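Local atomic coordinates of putative branched chain amino acid ABC transporter, periplasmic amino acid-binding protein (Brucella ovis, PDB entry 4XFK), a protein that serves as the periplasmic amino-acid-binding component of an ABC-type transport system, probably taking up leucine, isoleucine, valine, threonine and alanine. Residues E10-A15 / G78-V83; S86-A91 / A117-L122; G107-Y112 / H128-R133. The protein carries 1 engineered substitution. All coordinates share one frame; numbering follows the deposited sequence. Where two conformers were deposited one is given.

Contacts 1 and 3, centred about 12 Å apart, are two pairings in one parallel sheet; contact 2 lies beyond it, around a bound acetate, at what is probably the ligand cleft. Strand 81-84 of contact 1 and strand 111-114 of contact 3 are neighbours, and Leu111 O meets Ile82 N at 2.8 Å, a probable hydrogen bond. Contact 2, centred about 21 Å from contact 1 and about 16 Å from contact 3, takes up the chain after these two strands. Arg133 ties contact 3 to it, NH2 reaching Ala119 O at 2.7 Å. A sodium ion is bound at Tyr31, Gly85 and Gly116, the two glycines directly preceding the segments of contact 2.

Contact 1 of 3, residues E10-A15 / G78-V83; sequences EPLKIA and GAQIIV
The side-chain amide of Gln80 presents its two polar atoms edge-on to the backbone of Pro11 and Lys13, while aliphatic carbons lie on both sides of its plane: Leu12 CD1 on one, 3.5 Å from OE1, and Lys13 CB on the other. OE1 receives the Lys13 N-H on a lone pair, in the carbonyl plane, over a short 2.7 Å. NE2 lies 3.2 Å from Pro11 O, its partner close to the amide plane and the N-H nearly straight at 169°. NE2 also donates to a water that in turn donates to Glu10 OE1, which is held by Ile320 N as well. A bend at chi2 (99°) turns CD out of the line of the chain, and the two bonds together fix the rotation of the amide. The amide bonds to the backbone just ahead of the strand pairing. From there the backbones run parallel. Lys13 O takes Gln80 N, and Ala15 is held from both its ends, its N on Ile81 O at 2.8 Å and its O on Val83 N at 2.7 Å. These are strands 13-18 and 81-84, neighbours in the five-stranded parallel sheet whose order 2-1-3-4-5 is that of a Rossmann-like lobe of a periplasmic binding protein. Ile14 and Ile81 lie side by side on one face, pointing the same way, with Leu12 CD1 against Ile81 CD1 at 3.9 Å; Ile14 CG2 meets Val83 CG2 at 3.7 Å. Phe306 of helix 296-312 touches both Ile14 and Ile81. On the other face Ala15 CB meets Ala79 CB at 3.8 Å, and Ala74 of helix 63-76 packs against both Ala15 and Ala79.

Contact 2 of 3, residues S86-A91 / A117-L122; sequences SSSAVA and AEALEL. With ACT (acetate ion), chain B.
Ser88 meets Ala119 because its first torsion sets OG anti to the carbonyl carbon, beside the backbone N (chi1 -72°), so that OG faces the 117-122 segment and a bound acetate at once. There it takes the Ala119 N-H at 3.0 Å and donates to acetate OXT at 2.6 Å. The serine before it is turned differently: Ser87 is the N-cap of helix 88-104, its OG, anti to its own N (chi1 165°), accepting from Val90 N and, weakly, from Ala89 N. Beside these polar contacts the packing is close. Ala91 CB lies only 3.3 Å from Ala117 CB, tighter than ordinary van der Waals contact, and Leu122 CD1 comes against the same methyl at 3.8 Å. A water donates to both Ser88 O and Glu121 OE2, joining the helix to the 3-10 turn, while Glu121 OE1 pairs with Lys126. Glu118 OE1 forms a salt bridge with Arg141. Its backbone faces the acetate, Glu118 N reaching OXT at 2.9 Å in a nearly straight bond. The other oxygen, acetate O, receives Ser88 N at 2.8 Å, and Tyr166 OH is bonded to the ion. A carboxylate is thus gripped by Ser88 N and OG at the start of helix 88-104 and by Glu118 N from the facing loop; the helix dipole would probably favour a negative group. The acetate probably comes from the crystallisation liquor, yet its setting is consistent with the place where relatives in the leucine-binding family hold the carboxylate of an amino-acid ligand.

Contact 3 of 3, residues G107-Y112 / H128-R133; sequences GKEVLY and HFYHFR
Parallel hydrogen bonding joins Tyr112 to the chain around His131: Tyr112 N gives a straight bond to Tyr130 O at 2.8 Å, and Phe132 N returns one to Tyr112 O at 3.0 Å. Aromatic contacts follow. Glu109 CB makes a CH-pi contact over one face of the Tyr130 ring, 3.8 Å from the centroid, while Phe129 CD2 lies over the centre of the opposite face. The bend of Glu109 at chi2 (89°) places CD 3.6 Å from Tyr130 OH, with the carboxylate almost parallel to the ring; OE2 accepts from Gly107 N and the hydroxyl bonds to Thr323. Tyr112 and His131 run side by side in the same direction, His131 CD2 being 3.6 Å from Tyr112 CD2. Among apolar groups, Leu111 CD2 touches the edges of two rings, at Phe132 CE1 (3.7 Å) and Tyr130 CD1. The polar ends of Tyr112 and His131 go on to Gln84 and Asn114. The pair closes one margin of the five-stranded parallel sheet, with 131-133 as its outermost strand; Tyr112 and His131 meet helix 88-104, whereas Leu111 and Phe132 lie against helix 322-331.

Contact 1 of 3, residues E10-A15 / G78-V83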
ATOM      1  N   GLU A  10      15.885  -0.715  27.373  1.00 21.71           N
ATOM      2  CA  GLU A  10      14.706  -1.389  26.854  1.00 20.17           C
ATOM      3  C   GLU A  10      14.872  -1.624  25.353  1.00 15.61           C
ATOM      4  O   GLU A  10      15.132  -0.688  24.601  1.00 14.84           O
ATOM      5  CB  GLU A  10      13.454  -0.536  27.084  1.00 23.01           C
ATOM      6  CG  GLU A  10      13.069  -0.320  28.536  1.00 26.18           C
ATOM      7  CD  GLU A  10      11.830   0.557  28.677  1.00 29.47           C
ATOM      8  OE1 GLU A  10      11.315   1.031  27.637  1.00 28.45           O
ATOM      9  OE2 GLU A  10      11.373   0.771  29.824  1.00 32.15           O
ATOM     10  N   PRO A  11      14.723  -2.876  24.904  1.00 12.82           N
ATOM     11  CA  PRO A  11      14.704  -3.062  23.449  1.00 10.95           C
ATOM     12  C   PRO A  11      13.379  -2.638  22.836  1.00  9.70           C
ATOM     13  O   PRO A  11      12.331  -2.696  23.486  1.00 11.24           O
ATOM     14  CB  PRO A  11      14.878  -4.575  23.283  1.00 13.05           C
ATOM     15  CG  PRO A  11      14.379  -5.155  24.568  1.00 15.55           C
ATOM     16  CD  PRO A  11      14.705  -4.155  25.640  1.00 13.89           C
ATOM     17  N   LEU A  12      13.440  -2.215  21.580  1.00  8.82           N
ATOM     18  CA  LEU A  12      12.239  -1.944  20.807  1.00  9.04           C
ATOM     19  C   LEU A  12      11.696  -3.265  20.281  1.00  9.59           C
ATOM     20  O   LEU A  12      12.427  -4.051  19.673  1.00 10.06           O
ATOM     21  CB  LEU A  12      12.573  -1.004  19.655  1.00  9.70           C
ATOM     22  CG  LEU A  12      11.391  -0.505  18.830  1.00  9.84           C
ATOM     23  CD1 LEU A  12      10.428   0.285  19.694  1.00 12.46           C
ATOM     24  CD2 LEU A  12      11.906   0.336  17.683  1.00 11.05           C
ATOM     25  N   LYS A  13      10.413  -3.504  20.528  1.00  9.30           N
ATOM     26  CA  LYS A  13       9.740  -4.712  20.073  1.00  9.03           C
ATOM     27  C   LYS A  13       8.641  -4.331  19.088  1.00  7.53           C
ATOM     28  O   LYS A  13       7.697  -3.602  19.434  1.00  8.69           O
ATOM     29  CB  LYS A  13       9.143  -5.473  21.258  1.00  9.17           C
ATOM     30  CG  LYS A  13      10.194  -5.991  22.246  1.00 12.41           C
ATOM     31  CD  LYS A  13       9.544  -6.794  23.369  1.00 16.68           C
ATOM     32  CE  LYS A  13      10.575  -7.364  24.336  1.00 20.88           C
ATOM     33  NZ  LYS A  13       9.922  -8.251  25.340  1.00 24.19           N
ATOM     34  N   ILE A  14       8.763  -4.834  17.863  1.00  7.75           N
ATOM     35  CA  ILE A  14       7.831  -4.507  16.792  1.00  7.49           C
ATOM     36  C   ILE A  14       7.083  -5.759  16.373  1.00  7.26           C
ATOM     37  O   ILE A  14       7.701  -6.758  15.987  1.00  8.89           O
ATOM     38  CB  ILE A  14       8.570  -3.906  15.578  1.00  8.21           C
ATOM     39  CG1 ILE A  14       9.346  -2.658  16.003  1.00  7.60           C
ATOM     40  CG2 ILE A  14       7.593  -3.584  14.454  1.00  8.97           C
ATOM     41  CD1 ILE A  14      10.013  -1.927  14.863  1.00  9.34           C
ATOM     42  N   ALA A  15       5.754  -5.694  16.445  1.00  6.97           N
ATOM     43  CA  ALA A  15       4.906  -6.827  16.097  1.00  7.14           C
ATOM     44  C   ALA A  15       4.343  -6.701  14.690  1.00  7.38           C
ATOM     45  O   ALA A  15       3.694  -5.715  14.361  1.00  9.93           O
ATOM     46  CB  ALA A  15       3.767  -6.955  17.084  1.00  7.87           C
ATOM     47  N   GLY A  78       4.837  -7.225  24.986  1.00 12.15           N
ATOM     48  CA  GLY A  78       5.737  -6.093  25.108  1.00 11.68           C
ATOM     49  C   GLY A  78       5.941  -5.270  23.845  1.00 10.69           C
ATOM     50  O   GLY A  78       6.778  -4.379  23.821  1.00 12.27           O
ATOM     51  N   ALA A  79       5.179  -5.547  22.789  1.00  9.48           N
ATOM     52  CA  ALA A  79       5.317  -4.760  21.566  1.00  8.89           C
ATOM     53  C   ALA A  79       4.892  -3.320  21.817  1.00  9.36           C
ATOM     54  O   ALA A  79       3.811  -3.071  22.357  1.00 12.27           O
ATOM     55  CB  ALA A  79       4.495  -5.365  20.434  1.00 10.23           C
ATOM     56  N   GLN A  80       5.739  -2.371  21.428  1.00  8.54           N
ATOM     57  CA  GLN A  80       5.381  -0.954  21.498  1.00  8.72           C
ATOM     58  C   GLN A  80       4.889  -0.455  20.145  1.00  8.04           C
ATOM     59  O   GLN A  80       4.384   0.664  20.032  1.00  8.88           O
ATOM     60  CB  GLN A  80       6.574  -0.095  21.933  1.00  8.36           C
ATOM     61  CG  GLN A  80       7.267  -0.531  23.214  1.00 11.11           C
ATOM     62  CD  GLN A  80       8.526  -1.329  22.921  1.00 12.48           C
ATOM     63  OE1 GLN A  80       8.692  -1.869  21.823  1.00 13.50           O
ATOM     64  NE2 GLN A  80       9.418  -1.412  23.897  1.00 16.06           N
ATOM     65  N   ILE A  81       5.073  -1.276  19.115  1.00  7.81           N
ATOM     66  CA  ILE A  81       4.731  -0.921  17.742  1.00  7.49           C
ATOM     67  C   ILE A  81       4.072  -2.117  17.065  1.00  6.89           C
ATOM     68  O   ILE A  81       4.541  -3.258  17.199  1.00  8.08           O
ATOM     69  CB  ILE A  81       5.982  -0.517  16.931  1.00  9.21           C
ATOM     70  CG1 ILE A  81       6.758   0.576  17.669  1.00 14.12           C
ATOM     71  CG2 ILE A  81       5.597  -0.084  15.512  1.00 10.05           C
ATOM     72  CD1 ILE A  81       7.873   1.164  16.875  1.00 17.65           C
ATOM     73  N   ILE A  82       2.971  -1.844  16.369  1.00  7.01           N
ATOM     74  CA  ILE A  82       2.251  -2.824  15.564  0.69  7.10           C
ATOM     75  C   ILE A  82       2.397  -2.430  14.099  1.00  6.97           C
ATOM     76  O   ILE A  82       2.168  -1.269  13.752  1.00  6.97           O
ATOM     77  CB  ILE A  82       0.739  -2.802  15.894  0.69  8.86           C
ATOM     78  CG1 ILE A  82       0.494  -3.027  17.393  0.69 11.69           C
ATOM     79  CG2 ILE A  82      -0.033  -3.802  15.022  0.69  9.04           C
ATOM     80  CD1 ILE A  82       0.939  -4.379  17.898  0.69 12.81           C
ATOM     81  N   VAL A  83       2.748  -3.386  13.252  1.00  6.10           N
ATOM     82  CA  VAL A  83       2.855  -3.161  11.815  1.00  6.76           C
ATOM     83  C   VAL A  83       1.921  -4.114  11.065  1.00  6.76           C
ATOM     84  O   VAL A  83       1.857  -5.312  11.383  1.00  6.75           O
ATOM     85  CB  VAL A  83       4.291  -3.400  11.350  1.00  8.98           C
ATOM     86  CG1 VAL A  83       4.367  -3.431   9.853  1.00 11.74           C
ATOM     87  CG2 VAL A  83       5.226  -2.336  11.944  1.00 10.79           C
TER
HETATM   88  O   HOH W   1       8.616   0.212  26.420  1.00 39.03           O

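Contact 2 of 3, residues S86-A91 / A117-L122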
ATOM      1  N   SER A  86      -1.983  -5.554   4.869  1.00  6.68           N
ATOM      2  CA  SER A  86      -2.606  -6.281   3.755  1.00  7.89           C
ATOM      3  C   SER A  86      -4.116  -6.122   3.602  1.00  8.55           C
ATOM      4  O   SER A  86      -4.648  -6.472   2.557  1.00 11.04           O
ATOM      5  CB  SER A  86      -2.253  -7.773   3.795  1.00  7.76           C
ATOM      6  OG  SER A  86      -2.797  -8.384   4.953  1.00  8.81           O
ATOM      7  N   SER A  87      -4.811  -5.618   4.612  1.00  8.28           N
ATOM      8  CA  SER A  87      -6.270  -5.465   4.526  1.00  8.05           C
ATOM      9  C   SER A  87      -6.753  -4.255   5.293  1.00  6.57           C
ATOM     10  O   SER A  87      -6.451  -4.117   6.473  1.00  7.66           O
ATOM     11  CB  SER A  87      -6.981  -6.698   5.088  1.00  9.49           C
ATOM     12  OG  SER A  87      -8.351  -6.411   5.329  1.00 11.26           O
ATOM     13  N   SER A  88      -7.534  -3.400   4.645  1.00  6.35           N
ATOM     14  CA  SER A  88      -8.146  -2.277   5.343  1.00  7.25           C
ATOM     15  C   SER A  88      -9.231  -2.702   6.320  1.00  8.06           C
ATOM     16  O   SER A  88      -9.547  -1.970   7.248  1.00  8.41           O
ATOM     17  CB  SER A  88      -8.705  -1.250   4.356  1.00  7.50           C
ATOM     18  OG  SER A  88      -7.649  -0.545   3.727  1.00  7.56           O
ATOM     19  N   ALA A  89      -9.821  -3.870   6.101  1.00  8.83           N
ATOM     20  CA  ALA A  89     -10.807  -4.376   7.053  1.00  9.40           C
ATOM     21  C   ALA A  89     -10.105  -4.688   8.373  1.00  9.03           C
ATOM     22  O   ALA A  89     -10.560  -4.309   9.455  1.00 10.82           O
ATOM     23  CB  ALA A  89     -11.501  -5.607   6.496  1.00 11.77           C
ATOM     24  N   VAL A  90      -8.972  -5.368   8.276  1.00  8.51           N
ATOM     25  CA  VAL A  90      -8.145  -5.628   9.447  1.00  8.41           C
ATOM     26  C   VAL A  90      -7.612  -4.325  10.048  1.00  7.78           C
ATOM     27  O   VAL A  90      -7.640  -4.138  11.271  1.00  8.58           O
ATOM     28  CB  VAL A  90      -6.993  -6.588   9.110  1.00  9.23           C
ATOM     29  CG1 VAL A  90      -5.958  -6.613  10.226  1.00  9.73           C
ATOM     30  CG2 VAL A  90      -7.538  -8.001   8.846  1.00 11.00           C
ATOM     31  N   ALA A  91      -7.130  -3.423   9.198  1.00  7.82           N
ATOM     32  CA  ALA A  91      -6.568  -2.159   9.676  1.00  7.19           C
ATOM     33  C   ALA A  91      -7.576  -1.324  10.458  1.00  7.55           C
ATOM     34  O   ALA A  91      -7.219  -0.672  11.436  1.00  8.46           O
ATOM     35  CB  ALA A  91      -6.024  -1.348   8.522  1.00  7.60           C
ATOM     36  N   ALA A 117      -2.507  -0.448   4.283  1.00  6.29           N
ATOM     37  CA  ALA A 117      -3.972  -0.490   4.250  1.00  6.38           C
ATOM     38  C   ALA A 117      -4.441   0.859   3.727  1.00  5.81           C
ATOM     39  O   ALA A 117      -4.169   1.890   4.351  1.00  6.54           O
ATOM     40  CB  ALA A 117      -4.510  -0.758   5.624  1.00  7.76           C
ATOM     41  N   GLU A 118      -5.124   0.842   2.582  1.00  6.04           N
ATOM     42  CA  GLU A 118      -5.268   2.047   1.761  1.00  6.48           C
ATOM     43  C   GLU A 118      -6.645   2.733   1.798  1.00  6.36           C
ATOM     44  O   GLU A 118      -6.865   3.731   1.106  1.00  7.02           O
ATOM     45  CB  GLU A 118      -4.796   1.765   0.320  1.00  6.35           C
ATOM     46  CG  GLU A 118      -3.373   1.177   0.296  1.00  6.74           C
ATOM     47  CD  GLU A 118      -2.677   1.250  -1.050  1.00  7.90           C
ATOM     48  OE1 GLU A 118      -3.060   2.080  -1.909  1.00  7.92           O
ATOM     49  OE2 GLU A 118      -1.721   0.466  -1.234  1.00 10.32           O
ATOM     50  N   ALA A 119      -7.560   2.225   2.622  1.00  6.45           N
ATOM     51  CA  ALA A 119      -8.882   2.853   2.746  1.00  6.59           C
ATOM     52  C   ALA A 119      -8.791   4.277   3.303  1.00  6.52           C
ATOM     53  O   ALA A 119      -7.988   4.568   4.186  1.00  7.35           O
ATOM     54  CB  ALA A 119      -9.786   2.008   3.613  1.00  8.63           C
ATOM     55  N   LEU A 120      -9.639   5.161   2.792  1.00  7.54           N
ATOM     56  CA  LEU A 120      -9.587   6.568   3.170  1.00  7.56           C
ATOM     57  C   LEU A 120      -9.710   6.837   4.668  1.00  7.40           C
ATOM     58  O   LEU A 120      -9.022   7.705   5.194  1.00  8.60           O
ATOM     59  CB  LEU A 120     -10.684   7.343   2.435  1.00  9.22           C
ATOM     60  CG  LEU A 120     -10.507   7.393   0.923  1.00 11.54           C
ATOM     61  CD1 LEU A 120     -11.715   8.033   0.274  1.00 12.69           C
ATOM     62  CD2 LEU A 120      -9.244   8.143   0.566  1.00 13.48           C
ATOM     63  N   GLU A 121     -10.587   6.105   5.350  1.00  8.49           N
ATOM     64  CA  GLU A 121     -10.918   6.414   6.738  1.00  9.38           C
ATOM     65  C   GLU A 121      -9.714   6.417   7.677  1.00  8.67           C
ATOM     66  O   GLU A 121      -9.725   7.108   8.702  1.00  9.24           O
ATOM     67  CB  GLU A 121     -11.986   5.451   7.273  1.00 11.52           C
ATOM     68  CG  GLU A 121     -11.531   3.996   7.379  1.00 15.55           C
ATOM     69  CD  GLU A 121     -12.571   3.096   8.023  1.00 19.57           C
ATOM     70  OE1 GLU A 121     -13.654   3.600   8.382  1.00 21.83           O
ATOM     71  OE2 GLU A 121     -12.300   1.885   8.187  1.00 20.89           O
ATOM     72  N   LEU A 122      -8.672   5.657   7.339  1.00  8.15           N
ATOM     73  CA  LEU A 122      -7.529   5.524   8.237  1.00  8.39           C
ATOM     74  C   LEU A 122      -6.793   6.851   8.467  1.00  8.25           C
ATOM     75  O   LEU A 122      -6.165   7.042   9.507  1.00  9.29           O
ATOM     76  CB  LEU A 122      -6.601   4.403   7.763  1.00  8.66           C
ATOM     77  CG  LEU A 122      -7.337   3.057   7.695  1.00 10.45           C
ATOM     78  CD1 LEU A 122      -6.539   2.049   6.913  1.00 11.30           C
ATOM     79  CD2 LEU A 122      -7.645   2.528   9.096  1.00 12.56           C
TER
HETATM   80  C   ACT B 500      -6.668  -2.730   1.272  1.00  8.13           C
HETATM   81  O   ACT B 500      -7.577  -3.391   1.825  1.00  7.53           O
HETATM   82  OXT ACT B 500      -6.205  -1.763   1.919  1.00  8.42           O
HETATM   83  CH3 ACT B 500      -6.169  -3.095  -0.091  1.00  8.58           C
HETATM   84  O   HOH W   2     -11.048   0.377   6.499  1.00 18.13           O

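Contact 3 of 3, residues G107-Y112 / H128-R133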
ATOM      1  N   GLY A 107       0.987   7.448  28.595  1.00 17.84           N
ATOM      2  CA  GLY A 107       2.403   7.287  28.857  1.00 18.66           C
ATOM      3  C   GLY A 107       2.962   5.955  28.393  1.00 18.49           C
ATOM      4  O   GLY A 107       4.177   5.768  28.349  1.00 21.58           O
ATOM      5  N   LYS A 108       2.078   5.023  28.052  1.00 16.18           N
ATOM      6  CA  LYS A 108       2.490   3.703  27.591  1.00 15.81           C
ATOM      7  C   LYS A 108       1.848   3.385  26.245  1.00 13.21           C
ATOM      8  O   LYS A 108       1.520   2.236  25.956  1.00 12.43           O
ATOM      9  CB  LYS A 108       2.084   2.629  28.599  1.00 18.45           C
ATOM     10  N   GLU A 109       1.684   4.409  25.416  1.00 11.74           N
ATOM     11  CA  GLU A 109       0.981   4.263  24.149  1.00 10.54           C
ATOM     12  C   GLU A 109       1.699   3.348  23.155  1.00  9.39           C
ATOM     13  O   GLU A 109       2.928   3.241  23.151  1.00 10.43           O
ATOM     14  CB  GLU A 109       0.730   5.639  23.526  1.00 11.47           C
ATOM     15  CG  GLU A 109      -0.238   6.511  24.320  1.00 12.05           C
ATOM     16  CD  GLU A 109       0.437   7.359  25.389  1.00 13.43           C
ATOM     17  OE1 GLU A 109       1.640   7.157  25.664  1.00 14.41           O
ATOM     18  OE2 GLU A 109      -0.249   8.243  25.954  1.00 15.56           O
ATOM     19  N   VAL A 110       0.904   2.694  22.314  1.00  9.42           N
ATOM     20  CA  VAL A 110       1.395   1.814  21.263  1.00  9.28           C
ATOM     21  C   VAL A 110       1.207   2.500  19.911  1.00  8.05           C
ATOM     22  O   VAL A 110       0.189   3.164  19.678  1.00  9.15           O
ATOM     23  CB  VAL A 110       0.634   0.462  21.315  1.00  9.41           C
ATOM     24  CG1 VAL A 110       0.915  -0.403  20.090  1.00 10.32           C
ATOM     25  CG2 VAL A 110       0.971  -0.287  22.606  1.00 11.85           C
ATOM     26  N   LEU A 111       2.205   2.372  19.040  1.00  8.18           N
ATOM     27  CA  LEU A 111       2.134   2.923  17.690  1.00  7.37           C
ATOM     28  C   LEU A 111       1.642   1.898  16.686  1.00  6.98           C
ATOM     29  O   LEU A 111       2.020   0.732  16.750  1.00  9.45           O
ATOM     30  CB  LEU A 111       3.515   3.392  17.234  1.00  9.45           C
ATOM     31  CG  LEU A 111       4.017   4.741  17.719  1.00 12.06           C
ATOM     32  CD1 LEU A 111       5.522   4.821  17.578  1.00 13.82           C
ATOM     33  CD2 LEU A 111       3.330   5.842  16.921  1.00 12.84           C
ATOM     34  N   TYR A 112       0.816   2.342  15.745  1.00  6.48           N
ATOM     35  CA  TYR A 112       0.425   1.503  14.622  1.00  6.36           C
ATOM     36  C   TYR A 112       1.050   2.098  13.352  1.00  6.29           C
ATOM     37  O   TYR A 112       0.669   3.185  12.902  1.00  7.37           O
ATOM     38  CB  TYR A 112      -1.103   1.408  14.527  1.00  7.11           C
ATOM     39  CG  TYR A 112      -1.655   0.739  13.282  1.00  6.70           C
ATOM     40  CD1 TYR A 112      -0.947  -0.264  12.611  1.00  6.32           C
ATOM     41  CD2 TYR A 112      -2.900   1.113  12.783  1.00  6.37           C
ATOM     42  CE1 TYR A 112      -1.469  -0.853  11.463  1.00  7.01           C
ATOM     43  CE2 TYR A 112      -3.416   0.534  11.654  1.00  7.76           C
ATOM     44  CZ  TYR A 112      -2.705  -0.441  10.998  1.00  8.38           C
ATOM     45  OH  TYR A 112      -3.250  -0.990   9.866  1.00 10.51           O
ATOM     46  N   HIS A 128      -5.875   9.167  14.012  1.00  9.88           N
ATOM     47  CA  HIS A 128      -5.458   9.497  15.372  1.00  9.54           C
ATOM     48  C   HIS A 128      -3.942   9.569  15.429  1.00  8.57           C
ATOM     49  O   HIS A 128      -3.245   9.154  14.490  1.00 10.60           O
ATOM     50  CB  HIS A 128      -6.025   8.531  16.418  1.00  9.20           C
ATOM     51  CG  HIS A 128      -5.575   7.112  16.249  1.00  8.82           C
ATOM     52  ND1 HIS A 128      -4.523   6.567  16.960  1.00  9.38           N
ATOM     53  CD2 HIS A 128      -6.042   6.125  15.450  1.00  8.59           C
ATOM     54  CE1 HIS A 128      -4.368   5.304  16.603  1.00  9.41           C
ATOM     55  NE2 HIS A 128      -5.277   5.010  15.688  1.00  9.15           N
ATOM     56  N   PHE A 129      -3.436  10.115  16.525  1.00  8.29           N
ATOM     57  CA  PHE A 129      -2.033  10.487  16.610  1.00  8.33           C
ATOM     58  C   PHE A 129      -1.086   9.292  16.522  1.00  7.81           C
ATOM     59  O   PHE A 129       0.026   9.417  16.028  1.00  9.63           O
ATOM     60  CB  PHE A 129      -1.781  11.282  17.892  1.00  9.12           C
ATOM     61  CG  PHE A 129      -0.363  11.751  18.045  1.00  9.03           C
ATOM     62  CD1 PHE A 129       0.100  12.862  17.356  1.00 10.84           C
ATOM     63  CD2 PHE A 129       0.505  11.086  18.890  1.00 10.42           C
ATOM     64  CE1 PHE A 129       1.413  13.294  17.505  1.00 11.48           C
ATOM     65  CE2 PHE A 129       1.812  11.513  19.052  1.00 11.66           C
ATOM     66  CZ  PHE A 129       2.272  12.615  18.354  1.00 10.88           C
ATOM     67  N   TYR A 130      -1.524   8.129  16.991  1.00  7.43           N
ATOM     68  CA  TYR A 130      -0.626   6.975  17.067  1.00  8.14           C
ATOM     69  C   TYR A 130      -0.756   6.016  15.883  1.00  8.28           C
ATOM     70  O   TYR A 130      -0.175   4.936  15.892  1.00 10.93           O
ATOM     71  CB  TYR A 130      -0.759   6.265  18.424  1.00  8.80           C
ATOM     72  CG  TYR A 130      -0.243   7.118  19.568  1.00  8.91           C
ATOM     73  CD1 TYR A 130       1.115   7.152  19.876  1.00  9.70           C
ATOM     74  CD2 TYR A 130      -1.101   7.930  20.303  1.00  9.48           C
ATOM     75  CE1 TYR A 130       1.598   7.952  20.911  1.00 11.30           C
ATOM     76  CE2 TYR A 130      -0.628   8.733  21.331  1.00 10.55           C
ATOM     77  CZ  TYR A 130       0.717   8.742  21.628  1.00 11.82           C
ATOM     78  OH  TYR A 130       1.181   9.543  22.654  1.00 13.19           O
ATOM     79  N   HIS A 131      -1.515   6.427  14.871  1.00  7.71           N
ATOM     80  CA  HIS A 131      -1.512   5.766  13.572  1.00  6.61           C
ATOM     81  C   HIS A 131      -0.737   6.621  12.569  1.00  6.58           C
ATOM     82  O   HIS A 131      -0.892   7.855  12.526  1.00  7.62           O
ATOM     83  CB  HIS A 131      -2.944   5.537  13.064  1.00  6.94           C
ATOM     84  CG  HIS A 131      -3.033   5.262  11.584  1.00  7.29           C
ATOM     85  ND1 HIS A 131      -3.240   6.262  10.659  1.00  7.57           N
ATOM     86  CD2 HIS A 131      -2.947   4.111  10.871  1.00  6.69           C
ATOM     87  CE1 HIS A 131      -3.262   5.746   9.441  1.00  8.35           C
ATOM     88  NE2 HIS A 131      -3.090   4.439   9.542  1.00  7.76           N
ATOM     89  N   PHE A 132       0.084   5.952  11.761  1.00  6.62           N
ATOM     90  CA  PHE A 132       0.775   6.592  10.649  1.00  7.02           C
ATOM     91  C   PHE A 132       0.609   5.721   9.424  1.00  6.97           C
ATOM     92  O   PHE A 132       0.856   4.507   9.497  1.00  7.44           O
ATOM     93  CB  PHE A 132       2.271   6.727  10.942  1.00  7.80           C
ATOM     94  CG  PHE A 132       2.603   7.743  11.991  1.00  7.56           C
ATOM     95  CD1 PHE A 132       2.525   7.424  13.335  1.00  7.81           C
ATOM     96  CD2 PHE A 132       2.997   9.025  11.628  1.00  7.94           C
ATOM     97  CE1 PHE A 132       2.842   8.364  14.302  1.00  8.36           C
ATOM     98  CE2 PHE A 132       3.326   9.961  12.586  1.00  8.00           C
ATOM     99  CZ  PHE A 132       3.246   9.636  13.927  1.00  8.05           C
ATOM    100  N   ARG A 133       0.226   6.327   8.304  1.00  5.74           N
ATOM    101  CA  ARG A 133       0.129   5.595   7.040  1.00  6.36           C
ATOM    102  C   ARG A 133       1.283   5.956   6.111  1.00  5.82           C
ATOM    103  O   ARG A 133       1.512   7.135   5.807  1.00  6.84           O
ATOM    104  CB  ARG A 133      -1.212   5.831   6.332  1.00  7.21           C
ATOM    105  CG  ARG A 133      -1.192   5.307   4.901  1.00  7.79           C
ATOM    106  CD  ARG A 133      -2.540   4.864   4.375  1.00  6.94           C
ATOM    107  NE  ARG A 133      -3.531   5.931   4.347  1.00  6.87           N
ATOM    108  CZ  ARG A 133      -4.831   5.688   4.291  1.00  5.88           C
ATOM    109  NH1 ARG A 133      -5.702   6.690   4.267  1.00  6.44           N
ATOM    110  NH2 ARG A 133      -5.250   4.430   4.279  1.00  6.24           N
TER